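Local coordinates for protein putative N-acetylneuraminate lyase ([Ruminococcus] gnavus ATCC 29149, PDB 6RB7) that is a putative lyase of the dihydrodipicolinate synthetase family, built as a parallel beta/alpha barrel and assembled from four chains, at residues I55-K65 and I94-A103; E83-D91 and G304-A312. All coordinates share one frame; numbering follows the deposited sequence. Where two conformers were deposited one is given.

How the interactions relate
Three of the four segments follow strand 41-43 in the early part of the beta/alpha barrel, and 304-312 is brought back to them from the C-terminal region. The contacts share helix 89-103: its start belongs to interaction 2 and its body to interaction 1. Their centres are about 16 Å apart, each about 16 Å from the centre of the chain. Along the sequence the segments alternate, 55-65, 83-91, 94-103 and 304-312, so the pairings cross. The two contacts touch where Ile55 CG1 packs 3.8 Å from Asp91 CB. Interaction 1 joins consecutive outer helices, whereas interaction 2 ties the loop before the second of them to the C-terminal region, beside a subunit interface.

Interaction 1 of 2, residues I55-K65 and I94-A103; sequences ISPEGVQGLTK and IVLENVMKVA
Val60 and Asn98 meet at the middle of this helix pair, their side chains crossing at about a right angle. Val60 sends its CG1 methyl, the branch turned directly away from the backbone N (chi1 170°), into the facing helix, 3.5 Å from Asn98 CB and 3.7 Å from Val99 CG2. Next to it runs the polar link: Gln61 NE2 donates to Asn98 OD1 at 2.9 Å. The bond is nearly straight (164°) and lies in the carbonyl plane of the acceptor, and the two amides are almost coplanar. The same oxygen also takes a longer bond from Lys101 NZ, which arrives from above the carbonyl plane. Asn98 ND2 in turn donates to Ile94 O, a turn back in its own helix, so both ends of this buried amide are engaged and its flip is fixed. Further along, Val102 inserts its CG1 methyl against Gln61 OE1 and its CG2 methyl 3.7 Å from Thr64 CB. Thr64 OG1 rests 3.5 Å from Val99 CA while donating a hydrogen bond to Val60 O, which sets the rotation of the hydroxyl. At the other end Ile55, just before helix 57-70, packs its CG2 methyl 3.7 Å from Ile94 CG2; there Ser56 N-caps the helix by accepting from Gly59 N. The short helical segments approach to 8.2 Å between axes and cross at -47°. Helix 89-103 packs on strand 108-112 through Leu96 and Met100, Thr64 touches Phe45 in the loop after strand 41-43, and the pair are consecutive helices of the barrel's outer layer.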
ATOM      1  N   ILE A  55      22.787 -24.505 -14.861  1.00 18.54           N
ATOM      2  CA  ILE A  55      23.878 -23.504 -14.800  1.00 16.08           C
ATOM      3  C   ILE A  55      24.984 -23.985 -15.737  1.00 17.90           C
ATOM      4  O   ILE A  55      25.358 -25.192 -15.690  1.00 19.38           O
ATOM      5  CB  ILE A  55      24.400 -23.270 -13.368  1.00 18.22           C
ATOM      6  CG1 ILE A  55      23.327 -22.621 -12.477  1.00 22.35           C
ATOM      7  CG2 ILE A  55      25.659 -22.438 -13.417  1.00 20.38           C
ATOM      8  CD1 ILE A  55      22.858 -21.304 -12.949  1.00 23.23           C
ATOM      9  N   SER A  56      25.465 -23.087 -16.581  1.00 14.76           N
ATOM     10  CA  SER A  56      26.574 -23.356 -17.527  1.00 17.66           C
ATOM     11  C   SER A  56      27.877 -22.831 -16.944  1.00 18.73           C
ATOM     12  O   SER A  56      28.121 -21.613 -16.930  1.00 16.28           O
ATOM     13  CB  SER A  56      26.275 -22.725 -18.854  1.00 19.57           C
ATOM     14  OG  SER A  56      27.394 -22.878 -19.714  1.00 18.82           O
ATOM     15  N   PRO A  57      28.819 -23.701 -16.538  1.00 17.52           N
ATOM     16  CA  PRO A  57      30.142 -23.219 -16.129  1.00 19.65           C
ATOM     17  C   PRO A  57      30.804 -22.348 -17.205  1.00 19.82           C
ATOM     18  O   PRO A  57      31.350 -21.275 -16.887  1.00 18.03           O
ATOM     19  CB  PRO A  57      30.911 -24.515 -15.854  1.00 22.59           C
ATOM     20  CG  PRO A  57      29.823 -25.457 -15.409  1.00 19.58           C
ATOM     21  CD  PRO A  57      28.657 -25.155 -16.334  1.00 21.27           C
ATOM     22  N   GLU A  58      30.771 -22.780 -18.469  1.00 18.70           N
ATOM     23  CA  GLU A  58      31.396 -22.016 -19.579  1.00 22.00           C
ATOM     24  C   GLU A  58      30.672 -20.672 -19.766  1.00 17.07           C
ATOM     25  O   GLU A  58      31.363 -19.660 -20.003  1.00 17.96           O
ATOM     26  CB  GLU A  58      31.372 -22.854 -20.865  1.00 26.62           C
ATOM     27  CG  GLU A  58      32.044 -24.214 -20.662  1.00 47.29           C
ATOM     28  CD  GLU A  58      31.160 -25.440 -20.410  1.00 70.73           C
ATOM     29  OE1 GLU A  58      30.266 -25.453 -19.464  1.00 31.06           O
ATOM     30  OE2 GLU A  58      31.377 -26.415 -21.164  1.00 63.85           O
ATOM     31  N   GLY A  59      29.349 -20.647 -19.645  1.00 17.46           N
ATOM     32  CA  GLY A  59      28.566 -19.400 -19.738  1.00 15.56           C
ATOM     33  C   GLY A  59      28.919 -18.438 -18.641  1.00 13.39           C
ATOM     34  O   GLY A  59      29.117 -17.240 -18.908  1.00 14.20           O
ATOM     35  N   VAL A  60      29.032 -18.946 -17.415  1.00 13.55           N
ATOM     36  CA  VAL A  60      29.417 -18.094 -16.254  1.00 13.44           C
ATOM     37  C   VAL A  60      30.819 -17.516 -16.496  1.00 13.63           C
ATOM     38  O   VAL A  60      31.053 -16.312 -16.281  1.00 12.69           O
ATOM     39  CB  VAL A  60      29.332 -18.866 -14.930  1.00 13.04           C
ATOM     40  CG1 VAL A  60      29.953 -18.053 -13.791  1.00 12.35           C
ATOM     41  CG2 VAL A  60      27.929 -19.310 -14.587  1.00 16.05           C
ATOM     42  N   GLN A  61      31.771 -18.349 -16.943  1.00 14.47           N
ATOM     43  CA  GLN A  61      33.133 -17.843 -17.156  1.00 14.06           C
ATOM     44  C   GLN A  61      33.114 -16.780 -18.261  1.00 13.30           C
ATOM     45  O   GLN A  61      33.794 -15.764 -18.107  1.00 14.86           O
ATOM     46  CB  GLN A  61      34.075 -19.008 -17.458  1.00 15.65           C
ATOM     47  CG  GLN A  61      34.266 -19.934 -16.299  1.00 15.84           C
ATOM     48  CD  GLN A  61      35.236 -21.044 -16.628  1.00 23.41           C
ATOM     49  OE1 GLN A  61      36.026 -20.930 -17.587  1.00 21.65           O
ATOM     50  NE2 GLN A  61      35.123 -22.138 -15.885  1.00 25.63           N
ATOM     51  N   GLY A  62      32.322 -16.992 -19.307  1.00 13.58           N
ATOM     52  CA  GLY A  62      32.183 -16.035 -20.419  1.00 16.53           C
ATOM     53  C   GLY A  62      31.711 -14.679 -19.922  1.00 15.50           C
ATOM     54  O   GLY A  62      32.270 -13.629 -20.278  1.00 14.75           O
ATOM     55  N   LEU A  63      30.645 -14.697 -19.119  1.00 13.74           N
ATOM     56  CA  LEU A  63      30.095 -13.420 -18.623  1.00 12.58           C
ATOM     57  C   LEU A  63      31.066 -12.744 -17.649  1.00 11.96           C
ATOM     58  O   LEU A  63      31.179 -11.510 -17.665  1.00 13.10           O
ATOM     59  CB  LEU A  63      28.716 -13.655 -18.001  1.00 13.39           C
ATOM     60  CG  LEU A  63      27.996 -12.375 -17.585  1.00 12.63           C
ATOM     61  CD1 LEU A  63      27.685 -11.475 -18.768  1.00 14.26           C
ATOM     62  CD2 LEU A  63      26.723 -12.713 -16.836  1.00 14.33           C
ATOM     63  N   THR A  64      31.817 -13.506 -16.878  1.00 12.15           N
ATOM     64  CA  THR A  64      32.803 -12.923 -15.938  1.00 13.33           C
ATOM     65  C   THR A  64      33.903 -12.221 -16.747  1.00 14.29           C
ATOM     66  O   THR A  64      34.276 -11.096 -16.438  1.00 13.80           O
ATOM     67  CB  THR A  64      33.387 -13.977 -15.001  1.00 14.20           C
ATOM     68  OG1 THR A  64      32.350 -14.724 -14.371  1.00 13.16           O
ATOM     69  CG2 THR A  64      34.314 -13.355 -13.993  1.00 15.01           C
ATOM     70  N   LYS A  65      34.410 -12.887 -17.787  1.00 15.02           N
ATOM     71  CA  LYS A  65      35.496 -12.298 -18.613  1.00 15.05           C
ATOM     72  C   LYS A  65      34.970 -11.040 -19.302  1.00 15.19           C
ATOM     73  O   LYS A  65      35.750 -10.065 -19.487  1.00 15.95           O
ATOM     74  CB  LYS A  65      35.996 -13.336 -19.603  1.00 14.33           C
ATOM     75  CG  LYS A  65      36.725 -14.474 -18.932  1.00 16.04           C
ATOM     76  CD  LYS A  65      37.291 -15.523 -19.858  1.00 18.47           C
ATOM     77  CE  LYS A  65      36.207 -16.259 -20.622  1.00 22.34           C
ATOM     78  NZ  LYS A  65      36.768 -17.280 -21.554  1.00 25.13           N
ATOM     79  N   ILE A  94      27.891 -23.338  -7.962  1.00 13.67           N
ATOM     80  CA  ILE A  94      28.501 -23.496  -9.304  1.00 16.94           C
ATOM     81  C   ILE A  94      28.723 -22.111  -9.930  1.00 15.04           C
ATOM     82  O   ILE A  94      29.810 -21.840 -10.459  1.00 14.34           O
ATOM     83  CB  ILE A  94      27.676 -24.437 -10.173  1.00 15.71           C
ATOM     84  CG1 ILE A  94      27.752 -25.859  -9.570  1.00 18.36           C
ATOM     85  CG2 ILE A  94      28.175 -24.385 -11.616  1.00 16.21           C
ATOM     86  CD1 ILE A  94      26.770 -26.801 -10.153  1.00 22.29           C
ATOM     87  N   VAL A  95      27.744 -21.210  -9.821  1.00 12.58           N
ATOM     88  CA  VAL A  95      27.941 -19.869 -10.392  1.00 12.37           C
ATOM     89  C   VAL A  95      29.167 -19.216  -9.753  1.00 14.68           C
ATOM     90  O   VAL A  95      30.047 -18.702 -10.467  1.00 13.59           O
ATOM     91  CB  VAL A  95      26.679 -18.991 -10.218  1.00 13.50           C
ATOM     92  CG1 VAL A  95      26.969 -17.561 -10.563  1.00 13.54           C
ATOM     93  CG2 VAL A  95      25.512 -19.549 -11.026  1.00 12.91           C
ATOM     94  N   LEU A  96      29.219 -19.171  -8.422  1.00 12.33           N
ATOM     95  CA  LEU A  96      30.274 -18.391  -7.750  1.00 12.29           C
ATOM     96  C   LEU A  96      31.656 -19.044  -8.012  1.00 13.74           C
ATOM     97  O   LEU A  96      32.607 -18.308  -8.235  1.00 14.85           O
ATOM     98  CB  LEU A  96      29.983 -18.248  -6.267  1.00 12.31           C
ATOM     99  CG  LEU A  96      30.981 -17.390  -5.514  1.00 13.55           C
ATOM    100  CD1 LEU A  96      30.950 -15.926  -6.020  1.00 15.93           C
ATOM    101  CD2 LEU A  96      30.671 -17.436  -4.030  1.00 14.67           C
ATOM    102  N   GLU A  97      31.716 -20.363  -8.007  1.00 15.76           N
ATOM    103  CA  GLU A  97      32.993 -21.058  -8.311  1.00 14.78           C
ATOM    104  C   GLU A  97      33.505 -20.632  -9.679  1.00 14.98           C
ATOM    105  O   GLU A  97      34.707 -20.390  -9.804  1.00 16.71           O
ATOM    106  CB  GLU A  97      32.777 -22.567  -8.230  1.00 16.71           C
ATOM    107  CG  GLU A  97      32.635 -23.031  -6.817  1.00 18.73           C
ATOM    108  CD  GLU A  97      32.132 -24.461  -6.647  1.00 30.86           C
ATOM    109  OE1 GLU A  97      31.918 -25.145  -7.659  1.00 30.75           O
ATOM    110  OE2 GLU A  97      31.897 -24.872  -5.493  1.00 23.28           O
ATOM    111  N   ASN A  98      32.637 -20.562 -10.681  1.00 14.61           N
ATOM    112  CA  ASN A  98      33.039 -20.222 -12.062  1.00 14.53           C
ATOM    113  C   ASN A  98      33.364 -18.740 -12.197  1.00 16.64           C
ATOM    114  O   ASN A  98      34.263 -18.407 -12.957  1.00 18.05           O
ATOM    115  CB  ASN A  98      32.035 -20.772 -13.046  1.00 14.18           C
ATOM    116  CG  ASN A  98      32.224 -22.277 -13.196  1.00 17.85           C
ATOM    117  OD1 ASN A  98      33.190 -22.698 -13.851  1.00 18.98           O
ATOM    118  ND2 ASN A  98      31.364 -23.071 -12.557  1.00 17.44           N
ATOM    119  N   VAL A  99      32.720 -17.857 -11.446  1.00 12.89           N
ATOM    120  CA  VAL A  99      33.165 -16.441 -11.405  1.00 14.33           C
ATOM    121  C   VAL A  99      34.589 -16.367 -10.869  1.00 16.61           C
ATOM    122  O   VAL A  99      35.465 -15.707 -11.460  1.00 15.84           O
ATOM    123  CB  VAL A  99      32.190 -15.585 -10.561  1.00 13.31           C
ATOM    124  CG1 VAL A  99      32.792 -14.196 -10.334  1.00 14.23           C
ATOM    125  CG2 VAL A  99      30.832 -15.534 -11.250  1.00 15.03           C
ATOM    126  N   MET A 100      34.814 -17.004  -9.742  1.00 15.81           N
ATOM    127  CA  MET A 100      36.105 -16.831  -9.016  1.00 17.65           C
ATOM    128  C   MET A 100      37.216 -17.505  -9.825  1.00 21.35           C
ATOM    129  O   MET A 100      38.341 -17.016  -9.747  1.00 22.90           O
ATOM    130  CB  MET A 100      36.003 -17.407  -7.607  1.00 19.48           C
ATOM    131  CG  MET A 100      35.004 -16.677  -6.701  1.00 17.85           C
ATOM    132  SD  MET A 100      35.226 -14.887  -6.621  1.00 19.76           S
ATOM    133  CE  MET A 100      36.662 -14.770  -5.548  1.00 20.53           C
ATOM    134  N   LYS A 101      36.881 -18.528 -10.615  1.00 19.10           N
ATOM    135  CA  LYS A 101      37.856 -19.285 -11.447  1.00 20.92           C
ATOM    136  C   LYS A 101      38.520 -18.327 -12.423  1.00 26.40           C
ATOM    137  O   LYS A 101      39.703 -18.617 -12.756  1.00 27.55           O
ATOM    138  CB  LYS A 101      37.196 -20.392 -12.270  1.00 27.42           C
ATOM    139  CG  LYS A 101      37.221 -21.795 -11.709  1.00 54.92           C
ATOM    140  CD  LYS A 101      37.199 -22.857 -12.808  1.00 60.53           C
ATOM    141  CE  LYS A 101      36.764 -24.223 -12.307  1.00 79.96           C
ATOM    142  NZ  LYS A 101      35.329 -24.262 -11.917  1.00 73.83           N
ATOM    143  N   VAL A 102      37.822 -17.331 -12.971  1.00 18.70           N
ATOM    144  CA  VAL A 102      38.382 -16.602 -14.149  1.00 21.57           C
ATOM    145  C   VAL A 102      38.482 -15.134 -13.834  1.00 21.35           C
ATOM    146  O   VAL A 102      38.986 -14.402 -14.713  1.00 23.41           O
ATOM    147  CB  VAL A 102      37.594 -16.807 -15.460  1.00 20.55           C
ATOM    148  CG1 VAL A 102      37.643 -18.248 -15.916  1.00 24.82           C
ATOM    149  CG2 VAL A 102      36.174 -16.390 -15.311  1.00 18.90           C
ATOM    150  N   ALA A 103      38.062 -14.654 -12.671  1.00 20.64           N
ATOM    151  CA  ALA A 103      38.097 -13.209 -12.407  1.00 19.13           C
ATOM    152  C   ALA A 103      39.531 -12.694 -12.226  1.00 19.27           C
ATOM    153  O   ALA A 103      39.764 -11.476 -12.387  1.00 21.52           O
ATOM    154  CB  ALA A 103      37.241 -12.900 -11.207  1.00 20.04           C
TER

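Interaction 2 of 2, residues E83-D91 and G304-A312; sequences ECIYQSVED and GAVREPLPA
Arg307 reaches across to segment 83-91 and uses NH1 twice, donating to Tyr86 O at 2.9 Å and to Asp91 OD2, also at 2.9 Å, the latter a salt bridge. Both acceptors lie within a few degrees of the guanidinium plane, at its edge, and both bonds are nearly straight (167° and 165°). The guanidinium is carried there by a side chain that leaves the backbone pointing away from N (chi1 -178°) and bends at chi3. Asp91 OD2 is gripped from opposite faces of its carboxylate, by Arg307 NH1 and by Ser88 N, which would hold the carboxylate against rotation. The close-packed part lies around Tyr86 and Glu83. The Leu310 and Tyr86 side chains cross at about a right angle, Leu310 CG 3.5 Å from Tyr86 CE2, while CD of Pro309, which follows a cis peptide bond, lies 3.6 Å from Tyr86 CE1. Glu83 OE1 accepts from Arg307 N at 2.9 Å on the syn side, though tilted out of the carboxylate plane, and is also bound by Tyr49 OH; Glu83 OE2 forms a salt bridge with Lys292. The wetter side lies beyond the guanidinium, where a water donates to Asp91 OD1 and accepts from Arg307 NH2 at 2.8 Å; Gly53 O is a second acceptor for NH2. On the subunit interface, Asn117 of a neighbouring subunit donates to Tyr86 O, and Pro309 packs on Thr118 of that subunit. Ser88 and Asp91 form a capping box, Asp91 N donating to Ser88 OG at 3.0 Å; through Asp91 the capped N-terminus of helix 89-103, a helix of the beta/alpha barrel, is joined to the loop before helix 317-335.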
ATOM      1  N   GLU A  83      18.647 -14.305 -10.715  1.00 12.08           N
ATOM      2  CA  GLU A  83      17.607 -15.352 -10.602  1.00 11.18           C
ATOM      3  C   GLU A  83      17.802 -16.209  -9.359  1.00 12.29           C
ATOM      4  O   GLU A  83      17.406 -17.364  -9.359  1.00 12.09           O
ATOM      5  CB  GLU A  83      17.520 -16.161 -11.894  1.00 12.45           C
ATOM      6  CG  GLU A  83      17.191 -15.280 -13.080  1.00 15.06           C
ATOM      7  CD  GLU A  83      17.217 -15.967 -14.443  1.00 16.30           C
ATOM      8  OE1 GLU A  83      16.732 -17.099 -14.527  1.00 14.51           O
ATOM      9  OE2 GLU A  83      17.653 -15.323 -15.419  1.00 14.17           O
ATOM     10  N   CYS A  84      18.337 -15.642  -8.284  1.00 12.59           N
ATOM     11  CA  CYS A  84      18.681 -16.453  -7.088  1.00 13.11           C
ATOM     12  C   CYS A  84      17.429 -17.089  -6.496  1.00 11.59           C
ATOM     13  O   CYS A  84      17.531 -18.214  -5.970  1.00 13.66           O
ATOM     14  CB  CYS A  84      19.424 -15.681  -6.015  1.00 13.97           C
ATOM     15  SG  CYS A  84      18.512 -14.337  -5.232  1.00 13.78           S
ATOM     16  N   ILE A  85      16.294 -16.405  -6.556  1.00 11.19           N
ATOM     17  CA  ILE A  85      15.003 -16.912  -6.022  1.00 14.29           C
ATOM     18  C   ILE A  85      14.753 -18.300  -6.623  1.00 12.84           C
ATOM     19  O   ILE A  85      14.150 -19.134  -5.995  1.00 12.89           O
ATOM     20  CB  ILE A  85      13.887 -15.895  -6.396  1.00 14.55           C
ATOM     21  CG1 ILE A  85      14.156 -14.554  -5.708  1.00 20.40           C
ATOM     22  CG2 ILE A  85      12.486 -16.427  -6.060  1.00 19.43           C
ATOM     23  CD1 ILE A  85      14.083 -14.640  -4.218  1.00 20.65           C
ATOM     24  N   TYR A  86      15.181 -18.514  -7.865  1.00 13.64           N
ATOM     25  CA  TYR A  86      14.832 -19.681  -8.687  1.00 11.61           C
ATOM     26  C   TYR A  86      15.947 -20.736  -8.716  1.00 11.77           C
ATOM     27  O   TYR A  86      15.828 -21.723  -9.467  1.00 13.25           O
ATOM     28  CB  TYR A  86      14.465 -19.243 -10.097  1.00 10.99           C
ATOM     29  CG  TYR A  86      13.438 -18.141 -10.117  1.00 11.40           C
ATOM     30  CD1 TYR A  86      12.198 -18.326  -9.518  1.00 13.33           C
ATOM     31  CD2 TYR A  86      13.732 -16.888 -10.607  1.00 13.13           C
ATOM     32  CE1 TYR A  86      11.265 -17.319  -9.457  1.00 14.35           C
ATOM     33  CE2 TYR A  86      12.785 -15.888 -10.606  1.00 15.07           C
ATOM     34  CZ  TYR A  86      11.553 -16.083 -10.010  1.00 15.95           C
ATOM     35  OH  TYR A  86      10.648 -15.054  -9.934  1.00 15.55           O
ATOM     36  N   GLN A  87      17.007 -20.543  -7.929  0.50 11.66           N
ATOM     37  CA  GLN A  87      18.204 -21.403  -7.990  0.50 12.37           C
ATOM     38  C   GLN A  87      18.327 -22.206  -6.710  0.50 13.98           C
ATOM     39  O   GLN A  87      17.869 -21.737  -5.660  0.50 15.04           O
ATOM     40  CB  GLN A  87      19.454 -20.591  -8.288  0.50 12.09           C
ATOM     41  CG  GLN A  87      19.445 -20.190  -9.753  0.50 12.57           C
ATOM     42  CD  GLN A  87      20.595 -19.305 -10.141  0.50 15.65           C
ATOM     43  OE1 GLN A  87      21.452 -18.998  -9.313  0.50 21.37           O
ATOM     44  NE2 GLN A  87      20.625 -18.907 -11.404  0.50 12.89           N
ATOM     45  N   SER A  88      18.914 -23.388  -6.828  1.00 15.32           N
ATOM     46  CA  SER A  88      19.290 -24.219  -5.677  1.00 16.24           C
ATOM     47  C   SER A  88      20.592 -23.701  -5.069  1.00 15.88           C
ATOM     48  O   SER A  88      21.344 -22.927  -5.716  1.00 14.22           O
ATOM     49  CB  SER A  88      19.413 -25.653  -6.119  1.00 14.61           C
ATOM     50  OG  SER A  88      20.514 -25.818  -6.971  1.00 15.53           O
ATOM     51  N   VAL A  89      20.889 -24.182  -3.873  1.00 16.05           N
ATOM     52  CA  VAL A  89      22.212 -23.936  -3.247  1.00 15.53           C
ATOM     53  C   VAL A  89      23.294 -24.420  -4.203  1.00 15.21           C
ATOM     54  O   VAL A  89      24.271 -23.701  -4.430  1.00 12.97           O
ATOM     55  CB  VAL A  89      22.269 -24.592  -1.866  1.00 17.15           C
ATOM     56  CG1 VAL A  89      23.672 -24.649  -1.349  1.00 14.33           C
ATOM     57  CG2 VAL A  89      21.334 -23.860  -0.886  1.00 18.45           C
ATOM     58  N   GLU A  90      23.152 -25.623  -4.749  1.00 15.15           N
ATOM     59  CA  GLU A  90      24.194 -26.181  -5.665  1.00 14.42           C
ATOM     60  C   GLU A  90      24.360 -25.281  -6.893  1.00 15.32           C
ATOM     61  O   GLU A  90      25.500 -24.993  -7.245  1.00 15.02           O
ATOM     62  CB  GLU A  90      23.824 -27.616  -6.023  1.00 19.40           C
ATOM     63  CG  GLU A  90      24.795 -28.237  -6.998  1.00 33.70           C
ATOM     64  CD  GLU A  90      26.101 -28.733  -6.390  1.00 56.83           C
ATOM     65  OE1 GLU A  90      26.381 -28.470  -5.166  1.00 50.19           O
ATOM     66  OE2 GLU A  90      26.837 -29.435  -7.134  1.00 57.71           O
ATOM     67  N   ASP A  91      23.264 -24.804  -7.496  1.00 13.90           N
ATOM     68  CA  ASP A  91      23.330 -23.880  -8.651  1.00 15.25           C
ATOM     69  C   ASP A  91      24.186 -22.668  -8.276  1.00 13.68           C
ATOM     70  O   ASP A  91      25.059 -22.237  -9.048  1.00 13.50           O
ATOM     71  CB  ASP A  91      21.928 -23.400  -9.031  1.00 16.31           C
ATOM     72  CG  ASP A  91      20.989 -24.394  -9.693  1.00 18.37           C
ATOM     73  OD1 ASP A  91      21.511 -25.403 -10.270  1.00 19.00           O
ATOM     74  OD2 ASP A  91      19.736 -24.162  -9.616  1.00 16.93           O
ATOM     75  N   GLY A 304      21.750 -18.283 -22.287  1.00 15.87           N
ATOM     76  CA  GLY A 304      20.549 -19.107 -22.093  1.00 17.50           C
ATOM     77  C   GLY A 304      19.316 -18.256 -21.856  1.00 19.49           C
ATOM     78  O   GLY A 304      19.307 -17.057 -22.128  1.00 19.91           O
ATOM     79  N   ALA A 305      18.283 -18.935 -21.437  1.00 19.92           N
ATOM     80  CA  ALA A 305      16.926 -18.380 -21.267  1.00 24.39           C
ATOM     81  C   ALA A 305      16.842 -17.805 -19.852  1.00 20.25           C
ATOM     82  O   ALA A 305      17.861 -17.679 -19.156  1.00 20.65           O
ATOM     83  CB  ALA A 305      15.935 -19.504 -21.431  1.00 33.48           C
ATOM     84  N   VAL A 306      15.647 -17.455 -19.438  1.00 15.38           N
ATOM     85  CA  VAL A 306      15.382 -17.168 -18.015  1.00 12.53           C
ATOM     86  C   VAL A 306      14.652 -18.371 -17.426  1.00 13.77           C
ATOM     87  O   VAL A 306      13.961 -19.123 -18.153  1.00 14.96           O
ATOM     88  CB  VAL A 306      14.566 -15.874 -17.795  1.00 13.18           C
ATOM     89  CG1 VAL A 306      15.418 -14.655 -18.096  1.00 15.38           C
ATOM     90  CG2 VAL A 306      13.261 -15.863 -18.546  1.00 13.87           C
ATOM     91  N   ARG A 307      14.823 -18.569 -16.127  1.00 12.50           N
ATOM     92  CA  ARG A 307      14.224 -19.758 -15.470  1.00 13.18           C
ATOM     93  C   ARG A 307      12.755 -19.504 -15.153  1.00 11.95           C
ATOM     94  O   ARG A 307      12.410 -18.477 -14.548  1.00 12.60           O
ATOM     95  CB  ARG A 307      15.015 -20.133 -14.226  1.00 13.28           C
ATOM     96  CG  ARG A 307      14.464 -21.379 -13.543  1.00 13.92           C
ATOM     97  CD  ARG A 307      15.440 -21.974 -12.544  1.00 14.57           C
ATOM     98  NE  ARG A 307      16.514 -22.655 -13.263  1.00 16.07           N
ATOM     99  CZ  ARG A 307      17.501 -23.274 -12.624  1.00 14.32           C
ATOM    100  NH1 ARG A 307      17.567 -23.214 -11.308  1.00 15.62           N
ATOM    101  NH2 ARG A 307      18.450 -23.901 -13.310  1.00 17.12           N
ATOM    102  N   GLU A 308      11.906 -20.475 -15.496  0.50 12.71           N
ATOM    103  CA  GLU A 308      10.470 -20.420 -15.151  0.50 12.67           C
ATOM    104  C   GLU A 308      10.344 -20.383 -13.641  0.50 13.45           C
ATOM    105  O   GLU A 308      10.998 -21.154 -12.941  0.50 11.82           O
ATOM    106  CB  GLU A 308       9.738 -21.606 -15.770  0.50 14.65           C
ATOM    107  CG  GLU A 308       9.614 -21.461 -17.280  0.50 17.67           C
ATOM    108  CD  GLU A 308       8.555 -22.294 -17.982  0.50 19.12           C
ATOM    109  OE1 GLU A 308       7.475 -22.511 -17.403  0.50 22.06           O
ATOM    110  OE2 GLU A 308       8.813 -22.697 -19.134  0.50 16.92           O
ATOM    111  N   PRO A 309       9.458 -19.551 -13.051  1.00 11.87           N
ATOM    112  CA  PRO A 309       8.381 -18.884 -13.784  1.00 12.62           C
ATOM    113  C   PRO A 309       8.607 -17.570 -14.528  1.00 12.90           C
ATOM    114  O   PRO A 309       7.636 -17.029 -15.063  1.00 13.95           O
ATOM    115  CB  PRO A 309       7.356 -18.666 -12.659  1.00 12.50           C
ATOM    116  CG  PRO A 309       8.234 -18.433 -11.425  1.00 14.12           C
ATOM    117  CD  PRO A 309       9.328 -19.460 -11.600  1.00 14.01           C
ATOM    118  N   LEU A 310       9.819 -17.074 -14.587  1.00 11.92           N
ATOM    119  CA  LEU A 310      10.042 -15.844 -15.379  1.00 12.90           C
ATOM    120  C   LEU A 310       9.618 -16.153 -16.810  1.00 13.69           C
ATOM    121  O   LEU A 310       9.972 -17.213 -17.351  1.00 15.39           O
ATOM    122  CB  LEU A 310      11.497 -15.425 -15.331  1.00 12.61           C
ATOM    123  CG  LEU A 310      12.019 -15.033 -13.956  1.00 12.70           C
ATOM    124  CD1 LEU A 310      13.484 -14.658 -14.082  1.00 16.76           C
ATOM    125  CD2 LEU A 310      11.199 -13.884 -13.383  1.00 15.84           C
ATOM    126  N   PRO A 311       8.849 -15.246 -17.442  1.00 13.55           N
ATOM    127  CA  PRO A 311       8.359 -15.518 -18.793  1.00 12.80           C
ATOM    128  C   PRO A 311       9.445 -15.330 -19.853  1.00 14.10           C
ATOM    129  O   PRO A 311      10.164 -14.316 -19.899  1.00 13.53           O
ATOM    130  CB  PRO A 311       7.223 -14.501 -18.957  1.00 13.77           C
ATOM    131  CG  PRO A 311       7.564 -13.394 -18.033  1.00 14.27           C
ATOM    132  CD  PRO A 311       8.199 -14.071 -16.841  1.00 14.02           C
ATOM    133  N   ALA A 312       9.439 -16.268 -20.793  1.00 15.54           N
ATOM    134  CA  ALA A 312      10.360 -16.258 -21.947  1.00 17.39           C
ATOM    135  C   ALA A 312       9.904 -15.230 -22.985  1.00 16.45           C
ATOM    136  O   ALA A 312       8.717 -14.871 -23.036  1.00 15.90           O
ATOM    137  CB  ALA A 312      10.389 -17.640 -22.567  1.00 18.61           C
TER
HETATM  138  O   HOH W   1      20.630 -25.587 -12.804  1.00 30.79           O